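Local coordinates for protein naphthalene dioxygenase large subunit (Rhodococcus sp., PDB 2B1X) that is the large subunit of a Rieske-type oxygenase, carrying an Fe2/S2 cluster in one domain and an Fe(III) ion in the other, at residues His51-Pro56 with Leu188-Ala193; Leu323-Pro328 with Met337-Val342. All blocks are in the same frame, centred on the assembly; numbering follows the deposited sequence.

Contact 1 (His51-Pro56 with Leu188-Ala193); sequences HESEIP and LQVVGA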
loop_
_atom_site.group_PDB
_atom_site.type_symbol
_atom_site.label_atom_id
_atom_site.label_comp_id
_atom_site.label_asym_id
_atom_site.label_seq_id
_atom_site.Cartn_x
_atom_site.Cartn_y
_atom_site.Cartn_z
ATOM N N HIS A 51 -5.519 13.609 -28.357
ATOM C CA HIS A 51 -5.577 14.582 -29.449
ATOM C C HIS A 51 -5.042 13.914 -30.709
ATOM O O HIS A 51 -4.094 13.118 -30.642
ATOM C CB HIS A 51 -4.774 15.852 -29.111
ATOM C CG HIS A 51 -5.083 17.033 -29.993
ATOM N ND1 HIS A 51 -4.428 17.261 -31.189
ATOM C CD2 HIS A 51 -5.953 18.064 -29.839
ATOM C CE1 HIS A 51 -4.893 18.368 -31.741
ATOM N NE2 HIS A 51 -5.812 18.878 -30.939
ATOM N N GLU A 52 -5.658 14.221 -31.855
ATOM C CA GLU A 52 -5.226 13.671 -33.134
ATOM C C GLU A 52 -3.756 13.936 -33.464
ATOM O O GLU A 52 -3.103 13.129 -34.144
ATOM C CB GLU A 52 -6.106 14.212 -34.253
ATOM C CG GLU A 52 -7.439 13.499 -34.347
ATOM C CD GLU A 52 -8.216 13.881 -35.597
ATOM O OE1 GLU A 52 -9.404 14.265 -35.459
ATOM O OE2 GLU A 52 -7.640 13.815 -36.712
ATOM N N SER A 53 -3.235 15.081 -33.016
ATOM C CA SER A 53 -1.813 15.408 -33.237
ATOM C C SER A 53 -0.825 14.524 -32.458
ATOM O O SER A 53 0.384 14.625 -32.695
ATOM C CB SER A 53 -1.511 16.885 -32.935
ATOM O OG SER A 53 -1.600 17.107 -31.539
ATOM N N GLU A 54 -1.326 13.700 -31.530
ATOM C CA GLU A 54 -0.501 12.695 -30.827
ATOM C C GLU A 54 -0.237 11.441 -31.675
ATOM O O GLU A 54 0.731 10.700 -31.450
ATOM C CB GLU A 54 -1.158 12.263 -29.510
ATOM C CG GLU A 54 -1.472 13.367 -28.491
ATOM C CD GLU A 54 -1.909 12.771 -27.168
ATOM O OE1 GLU A 54 -1.019 12.381 -26.371
ATOM O OE2 GLU A 54 -3.144 12.674 -26.919
ATOM N N ILE A 55 -1.127 11.185 -32.633
ATOM C CA ILE A 55 -1.031 10.017 -33.496
ATOM C C ILE A 55 -1.107 10.459 -34.956
ATOM O O ILE A 55 -2.034 10.100 -35.690
ATOM C CB ILE A 55 -2.120 8.992 -33.119
ATOM C CG1 ILE A 55 -3.506 9.656 -33.058
ATOM C CG2 ILE A 55 -1.774 8.405 -31.733
ATOM C CD1 ILE A 55 -4.694 8.707 -32.999
ATOM N N PRO A 56 -0.142 11.266 -35.382
ATOM C CA PRO A 56 -0.216 11.898 -36.713
ATOM C C PRO A 56 0.084 10.961 -37.879
ATOM O O PRO A 56 -0.438 11.198 -38.965
ATOM C CB PRO A 56 0.839 13.009 -36.647
ATOM C CG PRO A 56 1.832 12.569 -35.636
ATOM C CD PRO A 56 1.078 11.653 -34.640
ATOM N N LEU A 188 -3.883 22.736 -33.738
ATOM C CA LEU A 188 -3.144 22.575 -32.492
ATOM C C LEU A 188 -2.280 21.323 -32.511
ATOM O O LEU A 188 -2.619 20.324 -33.170
ATOM C CB LEU A 188 -4.157 22.406 -31.357
ATOM C CG LEU A 188 -4.469 23.489 -30.326
ATOM C CD1 LEU A 188 -3.896 24.868 -30.612
ATOM C CD2 LEU A 188 -5.970 23.534 -30.081
ATOM N N GLN A 189 -1.162 21.376 -31.791
ATOM C CA GLN A 189 -0.370 20.179 -31.521
ATOM C C GLN A 189 -0.159 20.010 -30.028
ATOM O O GLN A 189 0.154 20.971 -29.336
ATOM C CB GLN A 189 0.972 20.204 -32.243
ATOM C CG GLN A 189 1.925 21.299 -31.808
ATOM C CD GLN A 189 3.227 21.330 -32.638
ATOM O OE1 GLN A 189 4.009 22.288 -32.533
ATOM N NE2 GLN A 189 3.458 20.290 -33.453
ATOM N N VAL A 190 -0.361 18.790 -29.535
ATOM C CA VAL A 190 0.083 18.436 -28.189
ATOM C C VAL A 190 1.602 18.386 -28.286
ATOM O O VAL A 190 2.139 17.785 -29.212
ATOM C CB VAL A 190 -0.452 17.020 -27.752
ATOM C CG1 VAL A 190 0.330 16.462 -26.550
ATOM C CG2 VAL A 190 -1.918 17.077 -27.454
ATOM N N VAL A 191 2.296 19.006 -27.342
ATOM C CA VAL A 191 3.756 18.932 -27.354
ATOM C C VAL A 191 4.261 17.835 -26.455
ATOM O O VAL A 191 4.033 17.855 -25.258
ATOM C CB VAL A 191 4.439 20.277 -26.991
ATOM C CG1 VAL A 191 5.949 20.127 -27.056
ATOM C CG2 VAL A 191 4.013 21.339 -27.949
ATOM N N GLY A 192 4.931 16.857 -27.062
ATOM C CA GLY A 192 5.433 15.700 -26.350
ATOM C C GLY A 192 4.348 14.751 -25.888
ATOM O O GLY A 192 3.703 14.073 -26.677
ATOM N N ALA A 193 4.146 14.707 -24.583
ATOM C CA ALA A 193 3.224 13.778 -23.955
ATOM C C ALA A 193 2.615 14.509 -22.747
ATOM O O ALA A 193 3.110 15.553 -22.334
ATOM C CB ALA A 193 3.964 12.538 -23.501
HETATM O O HOH W 1 1.674 12.128 -26.743
#
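Val190 lays its CG2 methyl against CB of His51, 3.5 Å away, the two side chains sliding past each other in opposite directions. The contact joins the 3-10 turn 52-54, on the Rieske-domain side of the chain, to the start of strand 188-199, an outermost strand within this chain of the large antiparallel sheet of the catalytic domain. With CG anti to its backbone N (chi1 -164°), the His51 side chain crosses that of Leu188 at about a right angle; its CE1 comes 3.3 Å from Leu188 O, an oxygen that accepts a hydrogen bond from Lys344 NZ, and its NE2 meets Leu188 CB. The polar centre is Ser53. Val190 N donates to Ser53 OG at 2.9 Å in a nearly straight bond (165°), while Ser53 OG and His51 ND1 are also 2.9 Å apart and hydrogen-bonded. Ser53 N donates to the same ND1, 23° out of the ring plane, so one ring nitrogen is held by the backbone N and the hydroxyl of one serine, which should restrict rotation of the imidazole. Glu54 brings the methylene CG to within 3.9 Å of Val190 CB, its apolar stem crossing the valine obliquely. Beyond it the carboxylate is held by three partners of different kinds: His51 N donates to the anti lone pair of OE2, whereas OE1 takes a salt bridge from Arg64 and a hydrogen bond from a water. Farther out, Gly63 and Val61 of the small subunit pack against Val191 and Ala193. The water that serves Glu54 OE1 also donates to Gly192 O at 2.8 Å, bridging the turn to the far end of 188-193.

Contact 2 (Leu323-Pro328 with Met337-Val342); sequences LRLWHP and MSFFLV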
loop_
_atom_site.group_PDB
_atom_site.type_symbol
_atom_site.label_atom_id
_atom_site.label_comp_id
_atom_site.label_asym_id
_atom_site.label_seq_id
_atom_site.Cartn_x
_atom_site.Cartn_y
_atom_site.Cartn_z
ATOM N N LEU A 323 -5.081 21.259 -21.753
ATOM C CA LEU A 323 -6.225 20.375 -21.553
ATOM C C LEU A 323 -5.790 19.366 -20.505
ATOM O O LEU A 323 -4.644 18.941 -20.500
ATOM C CB LEU A 323 -6.565 19.610 -22.840
ATOM C CG LEU A 323 -7.031 20.296 -24.131
ATOM C CD1 LEU A 323 -7.943 19.396 -24.980
ATOM C CD2 LEU A 323 -7.595 21.741 -23.983
ATOM N N ARG A 324 -6.684 18.955 -19.628
ATOM C CA ARG A 324 -6.295 17.959 -18.641
ATOM C C ARG A 324 -7.467 17.013 -18.356
ATOM O O ARG A 324 -8.623 17.438 -18.382
ATOM C CB ARG A 324 -5.812 18.648 -17.343
ATOM C CG ARG A 324 -6.743 19.781 -16.859
ATOM C CD ARG A 324 -6.307 21.200 -17.313
ATOM N NE ARG A 324 -4.865 21.330 -17.127
ATOM C CZ ARG A 324 -4.277 21.477 -15.943
ATOM N NH1 ARG A 324 -5.027 21.610 -14.833
ATOM N NH2 ARG A 324 -2.951 21.517 -15.879
ATOM N N LEU A 325 -7.142 15.743 -18.109
ATOM C CA LEU A 325 -8.047 14.746 -17.580
ATOM C C LEU A 325 -7.921 14.590 -16.077
ATOM O O LEU A 325 -6.809 14.494 -15.509
ATOM C CB LEU A 325 -7.786 13.391 -18.232
ATOM C CG LEU A 325 -8.270 13.284 -19.697
ATOM C CD1 LEU A 325 -7.609 12.106 -20.392
ATOM C CD2 LEU A 325 -9.829 13.188 -19.743
ATOM N N TRP A 326 -9.066 14.549 -15.416
ATOM C CA TRP A 326 -9.073 14.175 -14.018
ATOM C C TRP A 326 -9.489 12.718 -14.065
ATOM O O TRP A 326 -10.674 12.401 -14.036
ATOM C CB TRP A 326 -10.049 15.043 -13.201
ATOM C CG TRP A 326 -9.951 16.478 -13.502
ATOM C CD1 TRP A 326 -10.881 17.268 -14.177
ATOM C CD2 TRP A 326 -8.852 17.338 -13.179
ATOM N NE1 TRP A 326 -10.410 18.555 -14.260
ATOM C CE2 TRP A 326 -9.183 18.632 -13.638
ATOM C CE3 TRP A 326 -7.618 17.149 -12.510
ATOM C CZ2 TRP A 326 -8.326 19.728 -13.490
ATOM C CZ3 TRP A 326 -6.765 18.267 -12.349
ATOM C CH2 TRP A 326 -7.140 19.545 -12.855
ATOM N N HIS A 327 -8.504 11.834 -14.187
ATOM C CA HIS A 327 -8.829 10.420 -14.384
ATOM C C HIS A 327 -9.227 9.694 -13.078
ATOM O O HIS A 327 -8.446 9.642 -12.147
ATOM C CB HIS A 327 -7.696 9.670 -15.103
ATOM C CG HIS A 327 -8.078 8.284 -15.455
ATOM N ND1 HIS A 327 -7.473 7.181 -14.882
ATOM C CD2 HIS A 327 -9.070 7.813 -16.247
ATOM C CE1 HIS A 327 -8.049 6.086 -15.346
ATOM N NE2 HIS A 327 -9.036 6.444 -16.151
ATOM N N PRO A 328 -10.426 9.114 -13.011
ATOM C CA PRO A 328 -10.873 8.456 -11.771
ATOM C C PRO A 328 -10.189 7.107 -11.428
ATOM O O PRO A 328 -10.275 6.100 -12.190
ATOM C CB PRO A 328 -12.376 8.221 -12.018
ATOM C CG PRO A 328 -12.473 8.020 -13.492
ATOM C CD PRO A 328 -11.448 9.031 -14.084
ATOM N N MET A 337 -3.860 13.842 -16.048
ATOM C CA MET A 337 -3.098 13.851 -17.329
ATOM C C MET A 337 -3.156 15.263 -17.873
ATOM O O MET A 337 -4.208 15.677 -18.364
ATOM C CB MET A 337 -3.677 12.847 -18.339
ATOM C CG MET A 337 -3.937 11.452 -17.659
ATOM S SD MET A 337 -4.063 10.123 -18.848
ATOM C CE MET A 337 -4.588 8.742 -17.763
ATOM N N SER A 338 -2.035 15.992 -17.812
ATOM C CA SER A 338 -2.017 17.403 -18.200
ATOM C C SER A 338 -1.250 17.615 -19.511
ATOM O O SER A 338 -0.058 17.331 -19.602
ATOM C CB SER A 338 -1.409 18.265 -17.099
ATOM O OG SER A 338 -1.448 19.620 -17.509
ATOM N N PHE A 339 -1.973 18.071 -20.523
ATOM C CA PHE A 339 -1.423 18.250 -21.877
ATOM C C PHE A 339 -1.144 19.722 -22.117
ATOM O O PHE A 339 -1.940 20.578 -21.724
ATOM C CB PHE A 339 -2.457 17.789 -22.913
ATOM C CG PHE A 339 -2.875 16.336 -22.805
ATOM C CD1 PHE A 339 -3.841 15.919 -21.881
ATOM C CD2 PHE A 339 -2.345 15.385 -23.698
ATOM C CE1 PHE A 339 -4.255 14.563 -21.810
ATOM C CE2 PHE A 339 -2.754 14.055 -23.677
ATOM C CZ PHE A 339 -3.705 13.617 -22.717
ATOM N N PHE A 340 -0.018 20.026 -22.748
ATOM C CA PHE A 340 0.248 21.384 -23.237
ATOM C C PHE A 340 0.057 21.392 -24.746
ATOM O O PHE A 340 0.576 20.509 -25.443
ATOM C CB PHE A 340 1.672 21.826 -22.870
ATOM C CG PHE A 340 2.132 23.077 -23.599
ATOM C CD1 PHE A 340 1.663 24.333 -23.211
ATOM C CD2 PHE A 340 2.986 22.986 -24.680
ATOM C CE1 PHE A 340 2.063 25.498 -23.873
ATOM C CE2 PHE A 340 3.404 24.155 -25.383
ATOM C CZ PHE A 340 2.934 25.411 -24.967
ATOM N N LEU A 341 -0.687 22.386 -25.259
ATOM C CA LEU A 341 -0.946 22.473 -26.692
ATOM C C LEU A 341 -0.580 23.842 -27.221
ATOM O O LEU A 341 -0.649 24.822 -26.496
ATOM C CB LEU A 341 -2.413 22.185 -27.019
ATOM C CG LEU A 341 -2.949 20.763 -26.715
ATOM C CD1 LEU A 341 -3.364 20.665 -25.312
ATOM C CD2 LEU A 341 -4.128 20.434 -27.645
ATOM N N VAL A 342 -0.186 23.901 -28.486
ATOM C CA VAL A 342 0.135 25.186 -29.137
ATOM C C VAL A 342 -0.109 25.030 -30.646
ATOM O O VAL A 342 -0.035 23.915 -31.199
ATOM C CB VAL A 342 1.583 25.661 -28.794
ATOM C CG1 VAL A 342 2.655 24.726 -29.402
ATOM C CG2 VAL A 342 1.829 27.159 -29.159
#
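Leu323 and Phe339 form an antiparallel hydrogen-bonded pair: Phe339 N donates to Leu323 O at 2.8 Å, and Leu323 N returns a longer bond to Phe339 O. Leu325 and Met337 repeat the pattern, and between the two pairs the non-hydrogen-bonded Arg324-Ser338 pair closes to 4.3 Å from CA to CA. These are neighbouring strands of a β-hairpin. On one face, Leu325 CB meets Met337 CB at 4.1 Å, Leu323 CG rests on Leu341 CD1, and the Phe339 ring turns its edge to Leu323 O, which lies in the ring plane 3.4 Å from CD1. On the other face, Arg324 bends at chi2 and chi3, and its NH2 makes a weak hydrogen bond to Ser338 OG (2.9 Å, 127°). The second shell steadies this end: Glu369 forms a salt bridge with Arg324 NH1, Thr322 OG1 bonds NE, and Tyr358 OH bonds Ser338 OG. The Arg324 side chain lies about 8 Å from the Fe(III) ion; its guanidinium is thus held by several partners, and its buried positive charge is probably balanced chiefly by Glu369, with the weak serine bond adding a neutral partner.

The two contacts lie 12 Å apart, centre to centre, and follow in series along the chain, contact 1 closing before contact 2 opens. They meet in the large antiparallel sheet of the catalytic domain, where strand 188-199 flanks strand 333-343, which in turn pairs with strand 318-330. Backbone bonds probably run from Gln189 N to Val342 O (2.8 Å) and from Val191 N to Phe340 O. Glu54 OE2 also packs on Phe339 CE2, directly linking the 3-10 turn to the hairpin. The hairpin is thus an inner part of the sheet, while contact 1 attaches the Rieske-domain side of the chain to an outermost strand within this chain, joining the two domains.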